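Local coordinates for probable translation initiation factor eIF-2B subunit beta (Schizosaccharomyces pombe, PDB 5B04), which forms the beta subunit of eIF2B, the complex that exchanges GDP for GTP on the gamma subunit of translation initiation factor eIF2, at residues A222-A227 / K253-A258; I236-F241 / T263-A268; G240-Q245 / D340-F345; A272-V277 / Q304-H309; N278-G283 / T311-C316. One frame throughout, in Å; residues are numbered along the deposited sequence.

The five contacts lie in a Rossmann-like domain built round one largely parallel sheet. Contacts 2 and 5 are strand pairs of that sheet, both buried and stitched by backbone hydrogen bonds, with mostly aliphatic side chains on the faces. Contact 2 sits at the margin of the sheet within this chain and turns polar past its strands; contact 5 lies further in. Contact 1 is partly buried, a buried leucine pair with arginines at its exposed side, and meets contact 2 where L255 touches V237. Contact 4 is buried, joins the ends of helices 270-273 and 299-308, and reaches contact 5 through M274 and V280. Contact 3 lies between two loops, is partly buried, and shares G240 and F241 with contact 2.

Contact 1. Residues A222-A227 / K253-A258; sequences AFLRFA and KRLAQA
L224 and L255 carry the tight part of this helix pair. Their terminal methyls meet, L224 CD1 lying 3.7 Å from L255 CD1. The other branch of the same leucine, L255 CD2, comes to 3.9 Å from L224 CB. The two side chains cross obliquely. In L224, chi2 of 175° extends CD1 toward the second helix. Both leucines are buried. The helical segments run nearly parallel, 12° apart, with 10.4 Å between their axes, so side chains and not backbones fill the space between them.

The outer part is looser and partly open to solvent. R225 is exposed and lends its aliphatic portion to the contact. Its CG sits 4.0 Å from L255 CD2 and 4.1 Å from A258 CB. The chain bends at chi3 (70°), which brings NE to within 4.2 Å of A258 CB. Further out, R225 NH1 approaches the edge of the R254 guanidinium, 4.4 Å from R254 NE. Two like charges would probably repel here. E221 OE2 forms salt bridges with both R225 NH1 and R254 NE, which probably offsets much of the repulsion.

The segments belong to helices 218-228 and 245-257, which pack side by side on the same face of the parallel sheet. K253 and A256 pack against the delta subunit. Strand 234-238 connects the two helices in sequence and runs beneath them. Its V235 touches both L224 and L255, and V237 touches L255.

Contact 2. Residues I236-F241 / T263-A268; sequences IVAEGF and TVISDA
V237 pairs with V264 in a parallel ladder and bonds to T263 and I265: V237 N donates to T263 O at 2.8 Å, I265 N to V237 O at 3.2 Å, and E239 N to I265 O at 3.3 Å. The strand segments are twisted by 27°.

I236, A238 and I265 share one face. I236 CG2 comes to 3.6 Å from I265 CD1, and A238 CB to 4.1 Å from I265 CG1. I265 CG1 sits between the backbone N and the carbonyl carbon (chi1 65°), near both partners. V237 and V264 point to the other face.

Past the strands the contact turns polar. G240 is the centre of an inverse gamma turn, closed weakly from F241 N to E239 O. D267 swings its carboxylate to this turn, and OD2 takes a weak bond from F241 N at 3.4 Å. D267 OD1 and OD2 also lie close to E239 O without bonding it. An alanine in place of D267 would probably leave F241 N without this weak outside acceptor and the turn less firmly held. E239 OE2 lies 4.0 Å from D267 OD2, but E239 OE1 is held by H249 and by R302 of the delta subunit, which probably eases the repulsion.

The pair belongs to a beta-alpha-beta unit of strand 234-238, helix 245-257 and strand 261-265. That helix packs on V237 and V264, while I273 of helix 270-273 meets I236 and I265 on the opposite face. Strand 210-214 flanks the pair on one side. On the other, a delta-subunit strand continues the sheet in parallel.

Contact 3. Residues G240-Q245 / D340-F345; sequences GFPNNQ and DKIMSF
P242 and I342 make the apolar touch between these two loops, with P242 CG 3.7 Å from I342 CG1. The proline also meets K341, crossing it at about a right angle. The proline meets the lysine at CB, P242 CB lying 4.0 Å from K341 CB. The same P242 CB is 3.4 Å from the backbone oxygen K341 O.

The peptide bond before P242 is cis. It folds the proline back on the preceding residue, and P242 CB stands 3.6 Å above the centre of the F241 ring. The pair lies in the loop that leads from strand 234-238 into helix 245-257 of the Rossmann-like domain. F241 itself barely reaches over: its CZ is 4.1 Å from K341 O.

The polar groups bond mainly outside this contact. N243 OD1 comes to 4.1 Å from K341 CG, a van der Waals contact, and takes its hydrogen bond from N358. The lysine chain bends at chi2 and again at chi4 (-67°), which sets NZ. This NZ forms a salt bridge with D340 OD2 in its own segment, its hydrogen bond long and weak. The delta subunit adds S327, which is hydrogen-bonded to F241 O. The epsilon subunit contacts D340 and F345.

Contact 4. Residues A272-V277 / Q304-H309; sequences AIMSRV and QAARHH
M274 lies across one face of the H309 imidazole. Its CB stands almost directly over the ring, 3.5 Å from the centroid and 12° off the ring normal, a CH-pi contact. M274 CG is 3.6 Å from H309 CG, so the methionine passes over that atom of the ring and then on toward the helix. The same M274 CG meets A305 O at 3.4 Å. S275 takes the edge: its CB lies in the plane of the ring, 4.0 Å from H309 ND1.

Beyond the ring, chi2 of 72° turns M274 SD toward A305, 4.3 Å from A305 CB. M274 CE goes on to A306 CB at 4.2 Å.

H309 is the first residue past helix 299-308, on the way to strand 313-316. Segment 272-277 covers the end of helix 270-273 and the turn that leads to strand 279-282. The contact thus joins two helix-to-strand connections of the Rossmann-like domain, with M274 also packing on L212 and V280 of the sheet. An alanine at H309 would probably leave M274 CB without the ring beneath it and F271 without its edge-to-face partner.

Contact 5. Residues N278-G283 / T311-C316; sequences NKVILG and TPVVVC
V280 and V313 lie side by side on one face of this strand pair, pointing the same way, with V280 CG1 4.1 Å from V313 CG1. L282 and V315 point to that face too. The other face carries I281 and V314. There I281 CG2, anti to the backbone N, is the branch that touches C316 SG, at 3.9 Å.

The facing peptide edges of the strands are joined by four backbone bonds, alternating as in a parallel ladder. V280 N donates to P312 O at 2.9 Å and L282 N to V314 O at 2.8 Å. In return V280 O accepts from V314 N, and L282 O from C316 N at 3.0 Å. All are fairly straight. Before the ladder, N278 O is packed by T311 CG2 and P312 CD, both at 3.3 Å. L387 of the delta subunit reaches K279, P312 and V314.

Strands 279-282 and 313-316 are inner strands of the sheet. M274 packs on V280 from one side of it, and helix 218-228 covers the opposite face, that of I281 and C316, through F223. Strand 210-214 flanks the first strand, with L212 bonded to K279 and I281. Strand 371-374 flanks the second.

Contact 1. Residues A222-A227 / K253-A258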
# COMPACT_ATOMS: atom_id res chain seq x y z
N ALA C 222 -2.17 -22.47 -13.15
CA ALA C 222 -2.06 -22.33 -14.60
C ALA C 222 -1.72 -20.89 -14.97
O ALA C 222 -0.87 -20.64 -15.82
CB ALA C 222 -3.35 -22.76 -15.27
N PHE C 223 -2.39 -19.96 -14.30
CA PHE C 223 -2.18 -18.53 -14.49
C PHE C 223 -0.71 -18.16 -14.27
O PHE C 223 -0.11 -17.44 -15.07
CB PHE C 223 -3.07 -17.75 -13.52
CG PHE C 223 -3.21 -16.28 -13.84
CD1 PHE C 223 -4.10 -15.85 -14.81
CD2 PHE C 223 -2.46 -15.34 -13.15
CE1 PHE C 223 -4.24 -14.50 -15.09
CE2 PHE C 223 -2.60 -13.99 -13.43
CZ PHE C 223 -3.49 -13.57 -14.40
N LEU C 224 -0.13 -18.67 -13.19
CA LEU C 224 1.25 -18.38 -12.84
C LEU C 224 2.24 -19.00 -13.82
O LEU C 224 3.17 -18.34 -14.28
CB LEU C 224 1.55 -18.86 -11.42
CG LEU C 224 0.78 -18.19 -10.28
CD1 LEU C 224 1.10 -18.87 -8.95
CD2 LEU C 224 1.10 -16.71 -10.21
N ARG C 225 2.04 -20.28 -14.12
CA ARG C 225 2.98 -21.03 -14.95
C ARG C 225 2.98 -20.56 -16.41
O ARG C 225 3.98 -20.72 -17.11
CB ARG C 225 2.68 -22.52 -14.88
CG ARG C 225 2.83 -23.11 -13.48
CD ARG C 225 2.35 -24.55 -13.42
NE ARG C 225 3.24 -25.46 -14.13
CZ ARG C 225 3.07 -26.77 -14.18
NH1 ARG C 225 2.04 -27.34 -13.56
NH2 ARG C 225 3.92 -27.53 -14.86
N PHE C 226 1.87 -19.99 -16.85
CA PHE C 226 1.78 -19.50 -18.23
C PHE C 226 2.63 -18.25 -18.41
O PHE C 226 3.24 -18.05 -19.46
CB PHE C 226 0.33 -19.21 -18.61
CG PHE C 226 0.15 -18.82 -20.06
CD1 PHE C 226 0.27 -17.50 -20.46
CD2 PHE C 226 -0.13 -19.79 -21.01
CE1 PHE C 226 0.12 -17.15 -21.78
CE2 PHE C 226 -0.29 -19.44 -22.34
CZ PHE C 226 -0.16 -18.12 -22.73
N ALA C 227 2.68 -17.42 -17.38
CA ALA C 227 3.52 -16.23 -17.40
C ALA C 227 4.96 -16.59 -17.08
O ALA C 227 5.89 -15.84 -17.39
CB ALA C 227 3.00 -15.18 -16.43
N LYS C 253 5.76 -26.81 -5.03
CA LYS C 253 6.88 -27.55 -5.60
C LYS C 253 6.88 -27.43 -7.12
O LYS C 253 7.93 -27.25 -7.74
CB LYS C 253 6.82 -29.03 -5.20
CG LYS C 253 8.05 -29.83 -5.59
CD LYS C 253 7.91 -31.30 -5.20
CE LYS C 253 6.91 -32.02 -6.08
NZ LYS C 253 7.41 -32.19 -7.47
N ARG C 254 5.70 -27.51 -7.72
CA ARG C 254 5.57 -27.42 -9.17
C ARG C 254 5.84 -26.01 -9.68
O ARG C 254 6.38 -25.82 -10.77
CB ARG C 254 4.17 -27.87 -9.61
CG ARG C 254 3.87 -29.33 -9.29
CD ARG C 254 2.65 -29.83 -10.04
NE ARG C 254 1.43 -29.13 -9.64
CZ ARG C 254 0.69 -29.46 -8.59
NH1 ARG C 254 1.04 -30.49 -7.82
NH2 ARG C 254 -0.40 -28.77 -8.30
N LEU C 255 5.46 -25.01 -8.88
CA LEU C 255 5.76 -23.62 -9.21
C LEU C 255 7.27 -23.40 -9.23
O LEU C 255 7.79 -22.69 -10.09
CB LEU C 255 5.10 -22.66 -8.22
CG LEU C 255 3.58 -22.49 -8.35
CD1 LEU C 255 3.05 -21.58 -7.25
CD2 LEU C 255 3.22 -21.95 -9.72
N ALA C 256 7.96 -24.02 -8.28
CA ALA C 256 9.41 -23.96 -8.23
C ALA C 256 10.03 -24.66 -9.44
O ALA C 256 11.00 -24.18 -10.02
CB ALA C 256 9.92 -24.58 -6.94
N GLN C 257 9.44 -25.79 -9.81
CA GLN C 257 9.91 -26.56 -10.96
C GLN C 257 9.63 -25.83 -12.27
O GLN C 257 10.23 -26.14 -13.30
CB GLN C 257 9.26 -27.94 -10.98
CG GLN C 257 9.67 -28.85 -9.83
CD GLN C 257 8.82 -30.11 -9.74
OE1 GLN C 257 9.01 -30.93 -8.85
NE2 GLN C 257 7.89 -30.26 -10.67
N ALA C 258 8.73 -24.86 -12.22
CA ALA C 258 8.37 -24.09 -13.40
C ALA C 258 9.30 -22.89 -13.58
O ALA C 258 9.18 -22.13 -14.54
CB ALA C 258 6.92 -23.62 -13.32

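Contact 2. Residues I236-F241 / T263-A268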
# COMPACT_ATOMS: atom_id res chain seq x y z
N ILE C 236 4.86 -16.12 -3.28
CA ILE C 236 4.77 -16.59 -1.91
C ILE C 236 3.49 -17.40 -1.73
O ILE C 236 2.39 -16.88 -1.90
CB ILE C 236 4.80 -15.43 -0.90
CG1 ILE C 236 6.09 -14.62 -1.05
CG2 ILE C 236 4.67 -15.96 0.52
CD1 ILE C 236 6.21 -13.48 -0.06
N VAL C 237 3.64 -18.68 -1.41
CA VAL C 237 2.49 -19.55 -1.23
C VAL C 237 2.20 -19.77 0.25
O VAL C 237 2.95 -20.45 0.95
CB VAL C 237 2.69 -20.92 -1.91
CG1 VAL C 237 1.50 -21.83 -1.63
CG2 VAL C 237 2.89 -20.74 -3.40
N ALA C 238 1.10 -19.20 0.72
CA ALA C 238 0.63 -19.46 2.07
C ALA C 238 -0.12 -20.79 2.08
O ALA C 238 -1.10 -20.95 1.36
CB ALA C 238 -0.26 -18.33 2.57
N GLU C 239 0.36 -21.73 2.88
CA GLU C 239 -0.31 -23.01 3.04
C GLU C 239 -1.73 -22.78 3.54
O GLU C 239 -1.98 -21.87 4.32
CB GLU C 239 0.45 -23.92 4.00
CG GLU C 239 0.67 -23.31 5.37
CD GLU C 239 1.10 -24.32 6.41
OE1 GLU C 239 1.81 -25.28 6.05
OE2 GLU C 239 0.71 -24.16 7.59
N GLY C 240 -2.67 -23.61 3.09
CA GLY C 240 -4.05 -23.45 3.48
C GLY C 240 -4.40 -24.30 4.69
O GLY C 240 -5.41 -25.00 4.69
N PHE C 241 -3.55 -24.25 5.71
CA PHE C 241 -3.72 -25.08 6.89
C PHE C 241 -5.05 -24.82 7.58
O PHE C 241 -5.44 -23.67 7.77
CB PHE C 241 -2.57 -24.86 7.87
CG PHE C 241 -2.54 -25.85 8.99
CD1 PHE C 241 -2.00 -27.10 8.79
CD2 PHE C 241 -3.10 -25.55 10.22
CE1 PHE C 241 -1.99 -28.02 9.80
CE2 PHE C 241 -3.09 -26.48 11.24
CZ PHE C 241 -2.53 -27.72 11.03
N THR C 263 8.31 -19.25 -2.34
CA THR C 263 8.51 -19.30 -0.90
C THR C 263 7.26 -19.86 -0.22
O THR C 263 6.14 -19.43 -0.51
CB THR C 263 8.84 -17.91 -0.32
OG1 THR C 263 9.97 -17.36 -1.00
CG2 THR C 263 9.15 -18.02 1.17
N VAL C 264 7.46 -20.82 0.67
CA VAL C 264 6.36 -21.42 1.41
C VAL C 264 6.31 -20.89 2.84
O VAL C 264 7.26 -21.04 3.60
CB VAL C 264 6.47 -22.96 1.45
CG1 VAL C 264 5.38 -23.55 2.32
CG2 VAL C 264 6.41 -23.53 0.04
N ILE C 265 5.19 -20.26 3.20
CA ILE C 265 5.05 -19.66 4.52
C ILE C 265 3.84 -20.20 5.27
O ILE C 265 2.88 -20.68 4.66
CB ILE C 265 4.92 -18.12 4.43
CG1 ILE C 265 3.62 -17.73 3.72
CG2 ILE C 265 6.13 -17.52 3.73
CD1 ILE C 265 3.27 -16.27 3.85
N SER C 266 3.89 -20.11 6.59
CA SER C 266 2.73 -20.41 7.42
C SER C 266 1.71 -19.29 7.29
O SER C 266 2.05 -18.20 6.82
CB SER C 266 3.14 -20.61 8.88
OG SER C 266 3.89 -19.50 9.36
N ASP C 267 0.48 -19.54 7.71
CA ASP C 267 -0.59 -18.55 7.58
C ASP C 267 -0.37 -17.34 8.48
O ASP C 267 -0.88 -16.25 8.21
CB ASP C 267 -1.94 -19.18 7.89
CG ASP C 267 -2.37 -20.18 6.83
OD1 ASP C 267 -2.91 -19.74 5.79
OD2 ASP C 267 -2.17 -21.39 7.04
N ALA C 268 0.39 -17.53 9.55
CA ALA C 268 0.67 -16.44 10.49
C ALA C 268 1.60 -15.41 9.88
O ALA C 268 1.60 -14.24 10.26
CB ALA C 268 1.25 -16.99 11.78

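Contact 3. Residues G240-Q245 / D340-F345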
# COMPACT_ATOMS: atom_id res chain seq x y z
N GLY C 240 -2.67 -23.61 3.09
CA GLY C 240 -4.05 -23.45 3.48
C GLY C 240 -4.40 -24.30 4.69
O GLY C 240 -5.41 -25.00 4.69
N PHE C 241 -3.55 -24.25 5.71
CA PHE C 241 -3.72 -25.08 6.89
C PHE C 241 -5.05 -24.82 7.58
O PHE C 241 -5.44 -23.67 7.77
CB PHE C 241 -2.57 -24.86 7.87
CG PHE C 241 -2.54 -25.85 8.99
CD1 PHE C 241 -2.00 -27.10 8.79
CD2 PHE C 241 -3.10 -25.55 10.22
CE1 PHE C 241 -1.99 -28.02 9.80
CE2 PHE C 241 -3.09 -26.48 11.24
CZ PHE C 241 -2.53 -27.72 11.03
N PRO C 242 -5.75 -25.90 7.99
CA PRO C 242 -5.31 -27.30 7.90
C PRO C 242 -5.83 -28.04 6.67
O PRO C 242 -5.47 -29.20 6.48
CB PRO C 242 -5.90 -27.91 9.17
CG PRO C 242 -7.12 -27.05 9.49
CD PRO C 242 -7.06 -25.79 8.65
N ASN C 243 -6.63 -27.38 5.85
CA ASN C 243 -7.41 -28.08 4.83
C ASN C 243 -6.78 -28.09 3.44
O ASN C 243 -6.89 -29.08 2.72
CB ASN C 243 -8.81 -27.47 4.77
CG ASN C 243 -9.47 -27.41 6.14
OD1 ASN C 243 -9.49 -28.41 6.87
ND2 ASN C 243 -9.98 -26.25 6.51
N ASN C 244 -6.12 -27.00 3.07
CA ASN C 244 -5.47 -26.93 1.76
C ASN C 244 -3.96 -27.07 1.88
O ASN C 244 -3.21 -26.63 1.01
CB ASN C 244 -5.80 -25.61 1.06
CG ASN C 244 -7.27 -25.26 1.17
OD1 ASN C 244 -7.61 -24.12 1.48
ND2 ASN C 244 -8.14 -26.23 0.92
N GLN C 245 -3.52 -27.70 2.97
CA GLN C 245 -2.10 -27.82 3.28
C GLN C 245 -1.32 -28.59 2.22
O GLN C 245 -0.47 -28.02 1.53
CB GLN C 245 -1.93 -28.50 4.64
CG GLN C 245 -0.52 -28.46 5.19
CD GLN C 245 -0.41 -29.24 6.48
OE1 GLN C 245 -1.27 -30.06 6.79
NE2 GLN C 245 0.65 -28.98 7.23
N ASP C 340 -10.56 -33.29 13.67
CA ASP C 340 -9.40 -34.14 13.37
C ASP C 340 -8.25 -33.38 12.72
O ASP C 340 -7.09 -33.62 13.04
CB ASP C 340 -9.84 -35.29 12.47
CG ASP C 340 -8.72 -36.25 12.15
OD1 ASP C 340 -7.95 -36.58 13.07
OD2 ASP C 340 -8.61 -36.67 10.98
N LYS C 341 -8.58 -32.47 11.81
CA LYS C 341 -7.57 -31.75 11.03
C LYS C 341 -6.78 -30.75 11.87
O LYS C 341 -5.66 -30.38 11.51
CB LYS C 341 -8.23 -31.03 9.86
CG LYS C 341 -9.00 -31.94 8.92
CD LYS C 341 -8.06 -32.78 8.07
CE LYS C 341 -8.81 -33.86 7.30
NZ LYS C 341 -9.37 -34.89 8.22
N ILE C 342 -7.36 -30.32 12.99
CA ILE C 342 -6.73 -29.32 13.84
C ILE C 342 -6.15 -29.93 15.11
O ILE C 342 -4.96 -29.80 15.39
CB ILE C 342 -7.72 -28.21 14.22
CG1 ILE C 342 -8.14 -27.42 12.99
CG2 ILE C 342 -7.12 -27.29 15.27
CD1 ILE C 342 -9.01 -26.22 13.30
N MET C 343 -7.00 -30.59 15.88
CA MET C 343 -6.58 -31.24 17.12
C MET C 343 -6.59 -32.75 16.95
O MET C 343 -7.53 -33.32 16.39
CB MET C 343 -7.49 -30.83 18.28
CG MET C 343 -7.19 -31.53 19.60
SD MET C 343 -5.60 -31.05 20.31
CE MET C 343 -5.93 -29.35 20.75
N SER C 344 -5.55 -33.41 17.44
CA SER C 344 -5.43 -34.86 17.33
C SER C 344 -6.43 -35.55 18.25
O SER C 344 -6.76 -35.05 19.33
CB SER C 344 -4.01 -35.31 17.65
OG SER C 344 -3.87 -36.70 17.46
N PHE C 345 -6.91 -36.71 17.82
CA PHE C 345 -7.94 -37.44 18.56
C PHE C 345 -7.39 -38.12 19.80
O PHE C 345 -8.13 -38.35 20.77
CB PHE C 345 -8.62 -38.46 17.65
CG PHE C 345 -9.76 -39.19 18.29
CD1 PHE C 345 -11.00 -38.58 18.43
CD2 PHE C 345 -9.60 -40.49 18.75
CE1 PHE C 345 -12.05 -39.25 19.02
CE2 PHE C 345 -10.66 -41.16 19.35
CZ PHE C 345 -11.88 -40.54 19.48

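Contact 4. Residues A272-V277 / Q304-H309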
# COMPACT_ATOMS: atom_id res chain seq x y z
N ALA C 272 3.21 -10.33 7.83
CA ALA C 272 4.61 -9.93 7.97
C ALA C 272 5.29 -9.63 6.63
O ALA C 272 6.18 -8.79 6.56
CB ALA C 272 5.39 -11.00 8.72
N ILE C 273 4.86 -10.33 5.58
CA ILE C 273 5.51 -10.20 4.28
C ILE C 273 4.70 -9.38 3.28
O ILE C 273 5.13 -9.19 2.14
CB ILE C 273 5.80 -11.59 3.67
CG1 ILE C 273 4.57 -12.50 3.77
CG2 ILE C 273 6.96 -12.25 4.39
CD1 ILE C 273 3.68 -12.47 2.54
N MET C 274 3.55 -8.89 3.72
CA MET C 274 2.63 -8.16 2.84
C MET C 274 3.25 -6.88 2.30
O MET C 274 2.87 -6.41 1.22
CB MET C 274 1.34 -7.84 3.59
CG MET C 274 0.15 -7.59 2.68
SD MET C 274 -0.45 -9.10 1.91
CE MET C 274 -0.34 -8.66 0.19
N SER C 275 4.19 -6.31 3.04
CA SER C 275 4.78 -5.02 2.69
C SER C 275 5.63 -5.08 1.42
O SER C 275 5.87 -4.06 0.78
CB SER C 275 5.64 -4.50 3.85
OG SER C 275 6.69 -5.40 4.15
N ARG C 276 6.08 -6.28 1.06
CA ARG C 276 6.90 -6.46 -0.13
C ARG C 276 6.15 -7.22 -1.22
O ARG C 276 6.76 -7.76 -2.14
CB ARG C 276 8.20 -7.18 0.21
CG ARG C 276 8.94 -6.59 1.41
CD ARG C 276 9.53 -5.22 1.10
NE ARG C 276 10.95 -5.29 0.77
CZ ARG C 276 11.44 -5.19 -0.47
NH1 ARG C 276 10.62 -5.01 -1.49
NH2 ARG C 276 12.75 -5.27 -0.67
N VAL C 277 4.83 -7.28 -1.10
CA VAL C 277 4.00 -7.97 -2.08
C VAL C 277 3.31 -6.99 -3.01
O VAL C 277 2.68 -6.03 -2.56
CB VAL C 277 2.93 -8.86 -1.40
CG1 VAL C 277 2.02 -9.49 -2.45
CG2 VAL C 277 3.58 -9.92 -0.54
N GLN C 304 -7.67 -9.18 4.21
CA GLN C 304 -7.61 -8.11 5.20
C GLN C 304 -6.22 -7.49 5.25
O GLN C 304 -6.09 -6.26 5.26
CB GLN C 304 -8.00 -8.63 6.59
CG GLN C 304 -9.48 -8.97 6.74
CD GLN C 304 -10.38 -7.76 6.59
OE1 GLN C 304 -9.96 -6.62 6.81
NE2 GLN C 304 -11.63 -8.00 6.20
N ALA C 305 -5.20 -8.33 5.27
CA ALA C 305 -3.82 -7.86 5.30
C ALA C 305 -3.47 -7.12 4.01
O ALA C 305 -2.64 -6.21 4.02
CB ALA C 305 -2.86 -9.02 5.51
N ALA C 306 -4.11 -7.50 2.91
CA ALA C 306 -3.87 -6.85 1.63
C ALA C 306 -4.46 -5.45 1.60
O ALA C 306 -3.83 -4.51 1.11
CB ALA C 306 -4.45 -7.69 0.50
N ARG C 307 -5.67 -5.31 2.14
CA ARG C 307 -6.34 -4.01 2.21
C ARG C 307 -5.54 -3.05 3.08
O ARG C 307 -5.46 -1.85 2.79
CB ARG C 307 -7.76 -4.17 2.75
CG ARG C 307 -8.54 -2.87 2.87
CD ARG C 307 -8.76 -2.23 1.51
NE ARG C 307 -9.23 -3.19 0.52
CZ ARG C 307 -9.65 -2.87 -0.70
NH1 ARG C 307 -9.67 -1.60 -1.08
NH2 ARG C 307 -10.06 -3.82 -1.53
N HIS C 308 -4.96 -3.59 4.15
CA HIS C 308 -4.21 -2.79 5.11
C HIS C 308 -2.92 -2.24 4.50
O HIS C 308 -2.50 -1.13 4.81
CB HIS C 308 -3.88 -3.63 6.34
CG HIS C 308 -3.40 -2.83 7.51
ND1 HIS C 308 -2.07 -2.79 7.89
CD2 HIS C 308 -4.06 -2.05 8.40
CE1 HIS C 308 -1.94 -2.02 8.95
NE2 HIS C 308 -3.13 -1.56 9.28
N HIS C 309 -2.31 -3.03 3.62
CA HIS C 309 -1.06 -2.64 2.98
C HIS C 309 -1.31 -2.04 1.60
O HIS C 309 -0.37 -1.82 0.83
CB HIS C 309 -0.11 -3.84 2.86
CG HIS C 309 0.36 -4.36 4.18
ND1 HIS C 309 1.70 -4.53 4.48
CD2 HIS C 309 -0.32 -4.75 5.29
CE1 HIS C 309 1.82 -5.00 5.70
NE2 HIS C 309 0.61 -5.15 6.21

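Contact 5. Residues N278-G283 / T311-C316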
# COMPACT_ATOMS: atom_id res chain seq x y z
N ASN C 278 3.42 -7.23 -4.31
CA ASN C 278 2.79 -6.38 -5.31
C ASN C 278 1.32 -6.71 -5.51
O ASN C 278 0.47 -5.81 -5.54
CB ASN C 278 3.53 -6.49 -6.65
CG ASN C 278 4.94 -5.95 -6.59
OD1 ASN C 278 5.91 -6.70 -6.70
ND2 ASN C 278 5.06 -4.64 -6.42
N LYS C 279 1.02 -7.99 -5.65
CA LYS C 279 -0.34 -8.43 -5.97
C LYS C 279 -0.74 -9.69 -5.21
O LYS C 279 0.08 -10.58 -4.97
CB LYS C 279 -0.47 -8.68 -7.47
CG LYS C 279 -0.41 -7.43 -8.33
CD LYS C 279 -0.17 -7.78 -9.80
CE LYS C 279 -0.23 -6.54 -10.67
NZ LYS C 279 0.62 -5.44 -10.13
N VAL C 280 -2.01 -9.76 -4.84
CA VAL C 280 -2.59 -10.98 -4.28
C VAL C 280 -3.41 -11.68 -5.35
O VAL C 280 -4.31 -11.08 -5.94
CB VAL C 280 -3.46 -10.69 -3.05
CG1 VAL C 280 -4.49 -11.80 -2.85
CG2 VAL C 280 -2.60 -10.54 -1.81
N ILE C 281 -3.10 -12.94 -5.60
CA ILE C 281 -3.86 -13.73 -6.57
C ILE C 281 -4.49 -14.93 -5.89
O ILE C 281 -3.79 -15.85 -5.46
CB ILE C 281 -2.97 -14.19 -7.74
CG1 ILE C 281 -2.48 -12.98 -8.53
CG2 ILE C 281 -3.75 -15.13 -8.65
CD1 ILE C 281 -1.64 -13.33 -9.74
N LEU C 282 -5.81 -14.92 -5.80
CA LEU C 282 -6.54 -15.97 -5.09
C LEU C 282 -7.47 -16.75 -6.01
O LEU C 282 -8.04 -16.20 -6.95
CB LEU C 282 -7.35 -15.38 -3.94
CG LEU C 282 -6.59 -14.81 -2.75
CD1 LEU C 282 -7.56 -14.39 -1.66
CD2 LEU C 282 -5.59 -15.82 -2.22
N GLY C 283 -7.62 -18.03 -5.72
CA GLY C 283 -8.66 -18.83 -6.32
C GLY C 283 -9.87 -18.75 -5.42
O GLY C 283 -9.78 -18.22 -4.31
N THR C 311 -2.57 -3.41 -1.00
CA THR C 311 -2.17 -4.34 -2.05
C THR C 311 -3.40 -4.89 -2.78
O THR C 311 -4.34 -5.37 -2.15
CB THR C 311 -1.35 -5.51 -1.48
OG1 THR C 311 -0.19 -5.01 -0.81
CG2 THR C 311 -0.91 -6.46 -2.59
N PRO C 312 -3.39 -4.81 -4.12
CA PRO C 312 -4.49 -5.28 -4.97
C PRO C 312 -4.79 -6.77 -4.78
O PRO C 312 -3.88 -7.58 -4.68
CB PRO C 312 -3.98 -5.02 -6.39
CG PRO C 312 -3.00 -3.91 -6.23
CD PRO C 312 -2.33 -4.15 -4.92
N VAL C 313 -6.08 -7.11 -4.74
CA VAL C 313 -6.51 -8.50 -4.65
C VAL C 313 -7.14 -8.95 -5.96
O VAL C 313 -8.18 -8.43 -6.37
CB VAL C 313 -7.51 -8.71 -3.50
CG1 VAL C 313 -8.12 -10.10 -3.57
CG2 VAL C 313 -6.84 -8.48 -2.16
N VAL C 314 -6.50 -9.91 -6.62
CA VAL C 314 -7.01 -10.43 -7.88
C VAL C 314 -7.55 -11.84 -7.68
O VAL C 314 -6.99 -12.64 -6.93
CB VAL C 314 -5.91 -10.46 -8.96
CG1 VAL C 314 -6.53 -10.56 -10.35
CG2 VAL C 314 -5.05 -9.21 -8.87
N VAL C 315 -8.66 -12.15 -8.36
CA VAL C 315 -9.28 -13.46 -8.24
C VAL C 315 -9.43 -14.13 -9.60
O VAL C 315 -10.06 -13.59 -10.51
CB VAL C 315 -10.66 -13.37 -7.57
CG1 VAL C 315 -11.31 -14.74 -7.49
CG2 VAL C 315 -10.53 -12.76 -6.18
N CYS C 316 -8.85 -15.32 -9.73
CA CYS C 316 -8.96 -16.10 -10.96
C CYS C 316 -10.00 -17.20 -10.80
O CYS C 316 -9.83 -18.11 -9.99
CB CYS C 316 -7.61 -16.70 -11.35
SG CYS C 316 -6.30 -15.49 -11.62